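Hydrogenase (NiFe) small subunit HydA (Allochromatium vinosum, PDB 3MYR) probably relays electrons through two [4Fe-4S] clusters and one [3Fe-4S] cluster as the small subunit of a [NiFe] hydrogenase, which oxidises hydrogen with an acceptor. Local coordinates at residues A[9-14]-A[74-79]; A[114-119]-A[143-148]; A[67-72]-A[106-111]; A[183-188]-A[220-225]. One frame throughout, in Å; residues are numbered along the deposited sequence.

Contact 1: A[9-14]-A[74-79]; sequences LSFQEC and GSIPGP. With SF4 (iron/sulfur cluster), chain I.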
# COMPACT_ATOMS: atom_id res chain seq x y z
N LEU A 9 -3.61 2.52 -16.77
CA LEU A 9 -2.32 3.25 -16.66
C LEU A 9 -2.18 3.77 -15.26
O LEU A 9 -3.12 4.43 -14.73
CB LEU A 9 -2.28 4.44 -17.63
CG LEU A 9 -2.49 4.09 -19.13
CD1 LEU A 9 -2.55 5.36 -20.01
CD2 LEU A 9 -1.34 3.17 -19.48
N SER A 10 -1.03 3.52 -14.64
CA SER A 10 -0.79 3.99 -13.25
C SER A 10 0.32 5.03 -13.28
O SER A 10 1.43 4.72 -13.69
CB SER A 10 -0.32 2.78 -12.39
OG SER A 10 -1.36 1.83 -12.38
N PHE A 11 0.04 6.27 -12.88
CA PHE A 11 1.08 7.31 -13.07
C PHE A 11 1.55 7.85 -11.69
O PHE A 11 2.09 7.05 -10.88
CB PHE A 11 0.48 8.40 -14.00
CG PHE A 11 0.29 7.93 -15.46
CD1 PHE A 11 1.29 7.19 -16.09
CD2 PHE A 11 -0.82 8.31 -16.20
CE1 PHE A 11 1.21 6.87 -17.47
CE2 PHE A 11 -0.94 7.96 -17.56
CZ PHE A 11 0.07 7.23 -18.20
N GLN A 12 1.16 9.06 -11.29
CA GLN A 12 1.57 9.51 -9.94
C GLN A 12 0.47 9.13 -8.95
O GLN A 12 -0.30 10.01 -8.45
CB GLN A 12 1.82 11.02 -9.88
CG GLN A 12 2.96 11.49 -10.81
CD GLN A 12 3.06 13.00 -10.68
OE1 GLN A 12 2.18 13.71 -11.13
NE2 GLN A 12 4.15 13.49 -10.05
N GLU A 13 0.35 7.83 -8.71
CA GLU A 13 -0.74 7.37 -7.85
C GLU A 13 -0.16 6.78 -6.55
O GLU A 13 1.08 6.48 -6.46
CB GLU A 13 -1.62 6.31 -8.53
CG GLU A 13 -0.95 5.44 -9.54
CD GLU A 13 -0.29 4.15 -9.03
OE1 GLU A 13 0.98 3.98 -9.22
OE2 GLU A 13 -1.05 3.22 -8.67
N CYS A 14 -1.06 6.48 -5.61
CA CYS A 14 -0.58 5.86 -4.38
C CYS A 14 -1.05 4.38 -4.37
O CYS A 14 -0.75 3.64 -3.44
CB CYS A 14 -1.16 6.69 -3.19
SG CYS A 14 -2.92 6.23 -2.76
N GLY A 74 -3.85 8.33 -10.91
CA GLY A 74 -2.69 9.25 -10.63
C GLY A 74 -2.66 10.45 -11.56
O GLY A 74 -3.15 10.39 -12.68
N SER A 75 -2.02 11.52 -11.12
CA SER A 75 -1.78 12.70 -11.94
C SER A 75 -0.58 12.44 -12.84
O SER A 75 0.08 11.41 -12.74
CB SER A 75 -1.55 13.94 -11.03
OG SER A 75 -0.40 13.65 -10.22
N ILE A 76 -0.40 13.31 -13.82
CA ILE A 76 0.67 13.19 -14.79
C ILE A 76 1.48 14.50 -14.78
O ILE A 76 0.89 15.59 -14.93
CB ILE A 76 0.03 13.05 -16.18
CG1 ILE A 76 -0.93 11.81 -16.19
CG2 ILE A 76 1.11 12.91 -17.29
CD1 ILE A 76 -2.47 12.17 -15.99
N PRO A 77 2.82 14.42 -14.69
CA PRO A 77 3.57 15.67 -14.84
C PRO A 77 3.40 16.13 -16.25
O PRO A 77 3.64 15.35 -17.21
CB PRO A 77 5.03 15.26 -14.58
CG PRO A 77 4.93 13.93 -13.77
CD PRO A 77 3.68 13.26 -14.33
N GLY A 78 2.98 17.38 -16.39
CA GLY A 78 2.62 17.91 -17.70
C GLY A 78 3.81 18.07 -18.64
O GLY A 78 4.98 17.98 -18.23
N PRO A 79 3.52 18.39 -19.91
CA PRO A 79 4.62 18.38 -20.91
C PRO A 79 5.62 19.54 -20.65
O PRO A 79 6.71 19.48 -21.13
CB PRO A 79 3.89 18.57 -22.27
CG PRO A 79 2.59 19.30 -21.88
CD PRO A 79 2.21 18.70 -20.52
FE1 SF4 I . -6.17 9.28 -3.51
FE2 SF4 I . -6.43 7.53 -5.67
FE3 SF4 I . -4.84 9.86 -5.86
FE4 SF4 I . -4.28 7.47 -4.16
S1 SF4 I . -4.24 7.70 -6.58
S2 SF4 I . -3.94 9.66 -3.80
S3 SF4 I . -6.39 7.08 -3.38
S4 SF4 I . -7.07 9.79 -5.52

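Contact 2: A[114-119]-A[143-148]; sequences AAFGGL and NVPGCP. With SF4 (iron/sulfur cluster), chain I.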
# COMPACT_ATOMS: atom_id res chain seq x y z
N ALA A 114 -6.06 11.77 -10.78
CA ALA A 114 -6.25 11.72 -12.23
C ALA A 114 -7.33 12.70 -12.68
O ALA A 114 -7.19 13.34 -13.71
CB ALA A 114 -6.60 10.29 -12.66
N ALA A 115 -8.45 12.74 -11.97
CA ALA A 115 -9.56 13.57 -12.37
C ALA A 115 -9.25 15.06 -12.30
O ALA A 115 -9.57 15.79 -13.25
CB ALA A 115 -10.84 13.21 -11.61
N PHE A 116 -8.58 15.49 -11.24
CA PHE A 116 -8.47 16.92 -10.94
C PHE A 116 -7.05 17.36 -10.54
O PHE A 116 -6.89 18.52 -10.19
CB PHE A 116 -9.44 17.29 -9.77
CG PHE A 116 -10.89 16.99 -10.05
CD1 PHE A 116 -11.47 17.36 -11.29
CD2 PHE A 116 -11.69 16.39 -9.09
CE1 PHE A 116 -12.82 17.09 -11.57
CE2 PHE A 116 -13.06 16.11 -9.34
CZ PHE A 116 -13.64 16.46 -10.57
N GLY A 117 -6.07 16.46 -10.44
CA GLY A 117 -4.73 16.91 -10.03
C GLY A 117 -4.42 16.31 -8.65
O GLY A 117 -3.33 15.73 -8.44
N GLY A 118 -5.39 16.32 -7.73
CA GLY A 118 -5.19 15.58 -6.48
C GLY A 118 -3.90 15.99 -5.69
O GLY A 118 -3.47 17.13 -5.67
N LEU A 119 -3.31 15.03 -5.00
CA LEU A 119 -2.29 15.31 -4.05
C LEU A 119 -1.02 15.84 -4.69
O LEU A 119 -0.48 16.80 -4.22
CB LEU A 119 -2.00 14.07 -3.25
CG LEU A 119 -1.28 14.12 -1.94
CD1 LEU A 119 -0.55 12.85 -1.49
CD2 LEU A 119 -1.03 15.45 -1.26
N ASN A 143 -14.81 11.38 -15.22
CA ASN A 143 -14.08 11.54 -13.95
C ASN A 143 -14.78 10.80 -12.84
O ASN A 143 -15.99 10.99 -12.64
CB ASN A 143 -14.05 13.01 -13.62
CG ASN A 143 -13.07 13.77 -14.53
OD1 ASN A 143 -12.09 13.18 -14.96
ND2 ASN A 143 -13.36 15.01 -14.85
N VAL A 144 -14.05 9.95 -12.13
CA VAL A 144 -14.63 9.18 -11.05
C VAL A 144 -13.75 9.48 -9.82
O VAL A 144 -12.85 8.71 -9.47
CB VAL A 144 -14.67 7.64 -11.41
CG1 VAL A 144 -15.32 6.77 -10.20
CG2 VAL A 144 -15.50 7.40 -12.71
N PRO A 145 -13.98 10.63 -9.16
CA PRO A 145 -13.03 11.14 -8.14
C PRO A 145 -13.35 10.59 -6.75
O PRO A 145 -14.31 9.79 -6.60
CB PRO A 145 -13.24 12.61 -8.18
CG PRO A 145 -14.65 12.79 -8.60
CD PRO A 145 -14.88 11.67 -9.65
N GLY A 146 -12.63 11.06 -5.73
CA GLY A 146 -12.61 10.36 -4.42
C GLY A 146 -11.19 9.90 -4.16
O GLY A 146 -10.44 9.68 -5.08
N CYS A 147 -10.80 9.72 -2.90
CA CYS A 147 -9.41 9.46 -2.59
C CYS A 147 -9.38 8.30 -1.56
O CYS A 147 -9.26 8.51 -0.33
CB CYS A 147 -8.80 10.76 -2.01
SG CYS A 147 -7.01 10.63 -1.89
N PRO A 148 -9.67 7.07 -2.02
CA PRO A 148 -10.03 6.74 -3.42
C PRO A 148 -11.57 6.80 -3.53
O PRO A 148 -12.25 7.03 -2.52
CB PRO A 148 -9.53 5.30 -3.58
CG PRO A 148 -9.69 4.69 -2.14
CD PRO A 148 -9.57 5.87 -1.16
FE1 SF4 I . -6.17 9.28 -3.51
FE2 SF4 I . -6.43 7.53 -5.67
FE3 SF4 I . -4.84 9.86 -5.86
FE4 SF4 I . -4.28 7.47 -4.16
S1 SF4 I . -4.24 7.70 -6.58
S2 SF4 I . -3.94 9.66 -3.80
S3 SF4 I . -6.39 7.08 -3.38
S4 SF4 I . -7.07 9.79 -5.52
O HOH W 1 -9.83 14.49 -15.64

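Contact 3: A[67-72]-A[106-111]; sequences QYLVIV and AVIAVG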
# COMPACT_ATOMS: atom_id res chain seq x y z
N GLN A 67 -11.43 0.95 -29.85
CA GLN A 67 -12.46 0.20 -29.09
C GLN A 67 -12.05 0.05 -27.66
O GLN A 67 -12.87 -0.25 -26.84
CB GLN A 67 -12.73 -1.23 -29.64
CG GLN A 67 -13.18 -1.31 -31.15
CD GLN A 67 -14.48 -0.53 -31.43
OE1 GLN A 67 -15.50 -0.68 -30.72
NE2 GLN A 67 -14.43 0.35 -32.44
N TYR A 68 -10.78 0.19 -27.32
CA TYR A 68 -10.40 -0.13 -25.93
C TYR A 68 -10.73 1.01 -24.94
O TYR A 68 -10.76 2.18 -25.29
CB TYR A 68 -8.96 -0.63 -25.86
CG TYR A 68 -7.96 0.41 -26.35
CD1 TYR A 68 -7.45 1.38 -25.48
CD2 TYR A 68 -7.55 0.44 -27.68
CE1 TYR A 68 -6.51 2.34 -25.95
CE2 TYR A 68 -6.62 1.39 -28.17
CZ TYR A 68 -6.12 2.32 -27.31
OH TYR A 68 -5.24 3.25 -27.80
N LEU A 69 -10.92 0.66 -23.68
CA LEU A 69 -11.09 1.63 -22.63
C LEU A 69 -9.75 1.86 -21.91
O LEU A 69 -9.03 0.89 -21.62
CB LEU A 69 -12.04 0.97 -21.65
CG LEU A 69 -13.01 1.71 -20.76
CD1 LEU A 69 -12.94 1.11 -19.39
CD2 LEU A 69 -12.99 3.27 -20.73
N VAL A 70 -9.41 3.11 -21.61
CA VAL A 70 -8.22 3.37 -20.83
C VAL A 70 -8.74 3.83 -19.44
O VAL A 70 -9.65 4.66 -19.37
CB VAL A 70 -7.33 4.46 -21.49
CG1 VAL A 70 -6.12 4.82 -20.63
CG2 VAL A 70 -6.84 3.95 -22.83
N ILE A 71 -8.24 3.23 -18.37
CA ILE A 71 -8.47 3.79 -17.02
C ILE A 71 -7.13 4.37 -16.54
O ILE A 71 -6.05 3.74 -16.78
CB ILE A 71 -8.97 2.70 -16.09
CG1 ILE A 71 -10.30 2.13 -16.69
CG2 ILE A 71 -9.17 3.28 -14.68
CD1 ILE A 71 -10.93 1.02 -15.90
N VAL A 72 -7.16 5.61 -16.02
CA VAL A 72 -5.89 6.23 -15.56
C VAL A 72 -6.05 6.50 -14.07
O VAL A 72 -7.06 7.09 -13.63
CB VAL A 72 -5.62 7.60 -16.18
CG1 VAL A 72 -4.32 8.20 -15.62
CG2 VAL A 72 -5.59 7.53 -17.67
N ALA A 106 -12.74 5.48 -24.96
CA ALA A 106 -13.06 6.43 -23.88
C ALA A 106 -11.98 6.28 -22.83
O ALA A 106 -11.21 5.30 -22.85
CB ALA A 106 -14.44 6.14 -23.29
N VAL A 107 -11.91 7.24 -21.92
CA VAL A 107 -10.93 7.25 -20.83
C VAL A 107 -11.68 7.53 -19.51
O VAL A 107 -12.49 8.46 -19.41
CB VAL A 107 -9.88 8.41 -21.02
CG1 VAL A 107 -8.77 8.32 -19.98
CG2 VAL A 107 -9.28 8.37 -22.42
N ILE A 108 -11.40 6.73 -18.50
CA ILE A 108 -11.92 7.02 -17.18
C ILE A 108 -10.77 7.43 -16.34
O ILE A 108 -9.77 6.70 -16.23
CB ILE A 108 -12.49 5.73 -16.55
CG1 ILE A 108 -13.68 5.25 -17.38
CG2 ILE A 108 -12.90 5.99 -15.08
CD1 ILE A 108 -14.24 3.88 -16.85
N ALA A 109 -10.88 8.63 -15.76
CA ALA A 109 -9.93 9.07 -14.78
C ALA A 109 -10.48 8.67 -13.40
O ALA A 109 -11.44 9.27 -12.89
CB ALA A 109 -9.76 10.65 -14.88
N VAL A 110 -9.87 7.69 -12.78
CA VAL A 110 -10.31 7.19 -11.47
C VAL A 110 -9.48 7.86 -10.39
O VAL A 110 -8.23 7.92 -10.47
CB VAL A 110 -10.22 5.63 -11.44
CG1 VAL A 110 -8.74 5.25 -11.49
CG2 VAL A 110 -10.68 5.11 -10.04
N GLY A 111 -10.16 8.40 -9.38
CA GLY A 111 -9.42 9.04 -8.26
C GLY A 111 -9.31 10.55 -8.52
O GLY A 111 -9.23 11.01 -9.68

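Contact 4: A[183-188]-A[220-225]; sequences SIHDRC and KGPTTY. With SF4 (iron/sulfur cluster), chain J.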
# COMPACT_ATOMS: atom_id res chain seq x y z
N SER A 183 -24.86 16.17 -2.86
CA SER A 183 -23.80 16.46 -1.92
C SER A 183 -23.94 15.50 -0.77
O SER A 183 -25.05 15.02 -0.45
CB SER A 183 -23.88 17.91 -1.39
OG SER A 183 -24.99 18.06 -0.53
N ILE A 184 -22.84 15.26 -0.09
CA ILE A 184 -22.84 14.53 1.18
C ILE A 184 -23.85 15.16 2.18
O ILE A 184 -24.69 14.46 2.82
CB ILE A 184 -21.42 14.56 1.80
CG1 ILE A 184 -20.34 13.83 0.92
CG2 ILE A 184 -21.38 14.02 3.26
CD1 ILE A 184 -20.55 12.31 0.78
N HIS A 185 -23.73 16.48 2.34
CA HIS A 185 -24.52 17.18 3.32
C HIS A 185 -26.04 17.11 2.98
O HIS A 185 -26.86 17.13 3.87
CB HIS A 185 -23.92 18.58 3.38
CG HIS A 185 -24.57 19.52 4.33
ND1 HIS A 185 -24.37 19.46 5.72
CD2 HIS A 185 -25.33 20.64 4.08
CE1 HIS A 185 -24.99 20.50 6.26
NE2 HIS A 185 -25.50 21.27 5.29
N ASP A 186 -26.43 16.93 1.70
CA ASP A 186 -27.86 16.82 1.42
C ASP A 186 -28.39 15.40 1.63
O ASP A 186 -29.56 15.17 1.40
CB ASP A 186 -28.19 17.25 -0.03
CG ASP A 186 -28.27 18.78 -0.18
OD1 ASP A 186 -28.33 19.54 0.84
OD2 ASP A 186 -28.18 19.26 -1.31
N ARG A 187 -27.53 14.45 2.04
CA ARG A 187 -27.97 13.09 2.29
C ARG A 187 -27.60 12.59 3.69
O ARG A 187 -28.07 11.56 4.11
CB ARG A 187 -27.36 12.12 1.23
CG ARG A 187 -27.80 12.45 -0.24
CD ARG A 187 -29.33 12.27 -0.34
NE ARG A 187 -29.79 11.95 -1.71
CZ ARG A 187 -31.06 11.93 -2.08
NH1 ARG A 187 -32.04 12.25 -1.20
NH2 ARG A 187 -31.37 11.57 -3.30
N CYS A 188 -26.72 13.31 4.37
CA CYS A 188 -26.07 12.90 5.60
C CYS A 188 -27.06 12.67 6.75
O CYS A 188 -27.95 13.49 7.04
CB CYS A 188 -25.04 14.00 6.00
SG CYS A 188 -24.20 13.57 7.58
N LYS A 220 -16.51 19.05 5.50
CA LYS A 220 -16.69 19.72 4.23
C LYS A 220 -17.81 19.06 3.45
O LYS A 220 -17.99 19.32 2.27
CB LYS A 220 -15.34 19.70 3.42
CG LYS A 220 -14.17 20.42 4.11
CD LYS A 220 -14.59 21.82 4.65
CE LYS A 220 -13.40 22.58 5.26
NZ LYS A 220 -12.56 21.88 6.31
N GLY A 221 -18.61 18.22 4.11
CA GLY A 221 -19.78 17.70 3.46
C GLY A 221 -20.64 18.68 2.67
O GLY A 221 -21.18 18.27 1.62
N PRO A 222 -20.85 19.93 3.19
CA PRO A 222 -21.71 20.85 2.44
C PRO A 222 -21.32 21.18 1.00
O PRO A 222 -22.21 21.50 0.24
CB PRO A 222 -21.77 22.14 3.28
CG PRO A 222 -21.49 21.62 4.79
CD PRO A 222 -20.57 20.40 4.59
N THR A 223 -20.04 21.03 0.61
CA THR A 223 -19.56 21.39 -0.74
C THR A 223 -18.95 20.14 -1.40
O THR A 223 -18.31 20.26 -2.42
CB THR A 223 -18.47 22.49 -0.70
OG1 THR A 223 -17.38 22.06 0.14
CG2 THR A 223 -19.07 23.87 -0.20
N THR A 224 -19.23 18.95 -0.86
CA THR A 224 -18.65 17.72 -1.41
C THR A 224 -19.68 16.81 -2.03
O THR A 224 -20.69 16.46 -1.38
CB THR A 224 -17.89 16.96 -0.28
OG1 THR A 224 -16.90 17.89 0.27
CG2 THR A 224 -17.15 15.74 -0.88
N TYR A 225 -19.38 16.36 -3.26
CA TYR A 225 -20.32 15.53 -4.02
C TYR A 225 -19.80 14.09 -4.13
O TYR A 225 -18.68 13.90 -4.63
CB TYR A 225 -20.59 16.17 -5.44
CG TYR A 225 -21.51 17.40 -5.33
CD1 TYR A 225 -22.90 17.31 -5.58
CD2 TYR A 225 -21.01 18.59 -4.86
CE1 TYR A 225 -23.75 18.46 -5.39
CE2 TYR A 225 -21.81 19.73 -4.72
CZ TYR A 225 -23.18 19.64 -4.93
OH TYR A 225 -23.92 20.77 -4.71
FE1 SF4 J . -23.26 15.64 7.92
FE2 SF4 J . -22.87 17.87 9.53
FE3 SF4 J . -20.97 17.09 7.73
FE4 SF4 J . -23.33 18.17 6.88
S1 SF4 J . -21.70 19.19 8.10
S2 SF4 J . -22.26 16.41 5.97
S3 SF4 J . -24.78 17.27 8.42
S4 SF4 J . -21.69 15.91 9.57
O HOH W 2 -24.83 20.65 0.34

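Contact 1: A[9-14]-A[74-79]
Phe11 follows directly on strand 5-10 and packs its ring against Ile76, with CD2 lying 3.5 Å from Ile76 CG1. CG sits anti to the carbonyl carbon (chi1 -70°), which brings CD2 and CE2 near Ile76 CG1, the two side chains crossing at a slant. Its CB also touches the Ser75 carbonyl oxygen. Helix 93-101, through Asn93 and Leu97, packs on the same ring.

Gln12 makes the polar part of the contact. Its backbone N donates 3.0 Å to Ser75 O, the mark of a single antiparallel, hydrogen-bonded bridge. Farther out, the side-chain amide meets the same residue, Ser75 OG giving its proton to Gln12 OE1 over 2.7 Å from well above the amide plane (48° out of it). Pro77 meets this amide tip to tip, its CG 3.7 Å from Gln12 CD. The other half of the amide is held too, since NE2 bonds to Thr127 OG1 and to Val38 O of the large subunit, so the amide holds Ser75 and Thr127 of its own chain and one large-subunit carbonyl.

Glu13 passes close to Gly74, whose CA is 3.3 Å from Gln12 O and 3.8 Å from Glu13 CB. Gly74 has a positive phi of 94°, a backbone form that suits glycine. The Glu13 carboxylate heads elsewhere, to Thr15 OG1, while its CB rests on sulfur S1 of the cluster.

Cys14 ends the walk with SG 2.3 Å from iron FE4. This strand-end loop opens the CxxC pair Cys14–Cys17, which with Cys113 and Cys147 binds the proximal [4Fe-4S] cluster typical of [NiFe] hydrogenases, set against the large subunit.

Contact 2: A[114-119]-A[143-148]
Phe116 and Pro145 join two strand-end elements of a flavodoxin-like alpha/beta domain: the short helix 111-116 that follows strand 106-110, and the loop leaving the neighbouring strand 141-144 for the proximal [4Fe-4S] cluster.

The packing is small and buried. Pro145 CB comes 3.7 Å from Phe116 CE2, approaching the ring at a slant, and stands 4.2 Å from Ala115 CB. Ala115 CB in turn lies over the centre of one face of the Phe116 ring, 4.0 Å above its plane, so methyl, ring and proline touch one another in a triangle. The Asn143 amide plane is turned 64° from the same ring, with ND2 3.9 Å from Phe116 CE1, and OD1 is 3.6 Å from Ala115 CB. Pro253 packs on the phenyl ring from outside the contact.

Polar links run through Asn143. ND2 gives its hydrogen bond to Tyr173 O. A water lies 2.7 Å from both Asn143 OD1 and Ala115 O and can bridge them, although it has more acceptors nearby than protons to give.

Metal coordination follows two residues after Pro145. Gly146, at a phi of 117°, carries the chain round toward a cis peptide before Pro148, and between them Cys147 SG binds iron FE1 at 2.3 Å.

Contact 3: A[67-72]-A[106-111]
Val70 lies level with Val107 and Ile71 with Ile108 in parallel strands, joined by four backbone hydrogen bonds. Val70 N donates to Ala106 O over 3.1 Å, and Val70 O takes Ile108 N at 2.8 Å. The rhythm repeats two residues later: Val72 N bonds to Ile108 O, again 2.8 Å, and Val110 N to Val72 O at 3.0 Å. The strand axes run 4.7 Å apart with a mild twist of -19°. Weaker CA-H...O contacts run from Val107 CA to Val70 O and from Ile71 CA to Ile108 O.

Apolar side chains alternate on the two faces. One carries Leu69, Ile71, Ala106 and Ile108, and both methyls of Leu69 rest against Ile108, CD2 lying 4.0 Å from CG1. The other carries Val70, Val72 and Val107, where Val72 CG2 meets Val107 CG1 at 4.0 Å. At the strand end Val110 CG1 touches Ile71 CG2 at 3.8 Å; it sits between its backbone N and carbonyl carbon (chi1 68°), near Val72 O.

Helix 93-101 packs on the valine face. It lies between the two strands in sequence, making a beta-alpha-beta crossover in the mainly parallel sheet of the flavodoxin-like domain, with Gly111 leading to the proximal cluster.

Contact 4: A[183-188]-A[220-225]
Ile184 N donates an almost straight bond to Thr224 O (2.8 Å, 165° at the hydrogen), and next to it His185 N reaches Gly221 O, so successive residues of the 183-188 loop are pinned to the 3-10 turn at 221-222 and its continuation. The second bond is longer, 3.2 Å, and comes from far above the carbonyl plane. Thr224 N approaches the same oxygen from the opposite face, so Gly221 O is gripped from both sides and the turn at 221-224 is held to the histidine loop.

His185 carries the side-chain contact. With CG anti to the backbone N (chi1 180°), the ring swings over Pro222 and onto the cluster. Pro222 CG sits over the centre of one ring face, 3.7 Å from the centroid, a CH-pi contact that would resist tilting of the ring. Tyr194 meets this imidazole edge-to-face. ND1 binds iron FE4 at 2.0 Å, and Cys188 SG takes FE1. Gly221 CA and Ile184 CG2 both border sulfur S2, the latter at 3.7 Å.

At the other end, the Tyr225 ring lies over Ser183, whose CB is 4.1 Å from the ring centroid and near its normal. Ser183 OG accepts from Asp186 N in an ST motif, fixing the turn, and a water links this hydroxyl to Pro222 O.

Thr224, side by side with Ile184, also touches the [3Fe-4S] cluster. The loop pair stands between two redox centres. With Cys213 and Cys219 completing the site, coordination by one histidine and three cysteines is the signature of the distal [4Fe-4S] cluster of [NiFe] hydrogenases.

In the fold
Contacts 1, 2 and 3 belong to one sheet. Contacts 1 and 3 share strand 69-77, and contact 2 follows contact 3 through strand 106-110 and its helix. All three are buried. Contact 3 is backbone ladder and aliphatic packing within the sheet, whereas contacts 1 and 2 lie where strands end and loops supply cysteines to the same cluster, mixing polar side chains or a water with apolar packing. Contact 4 stands apart in the C-terminal region, its nearest atoms about 6 Å from contact 2 and about 17 Å from contact 1. Built from loops, less enclosed at its tyrosine and proline, it serves a different [4Fe-4S] cluster.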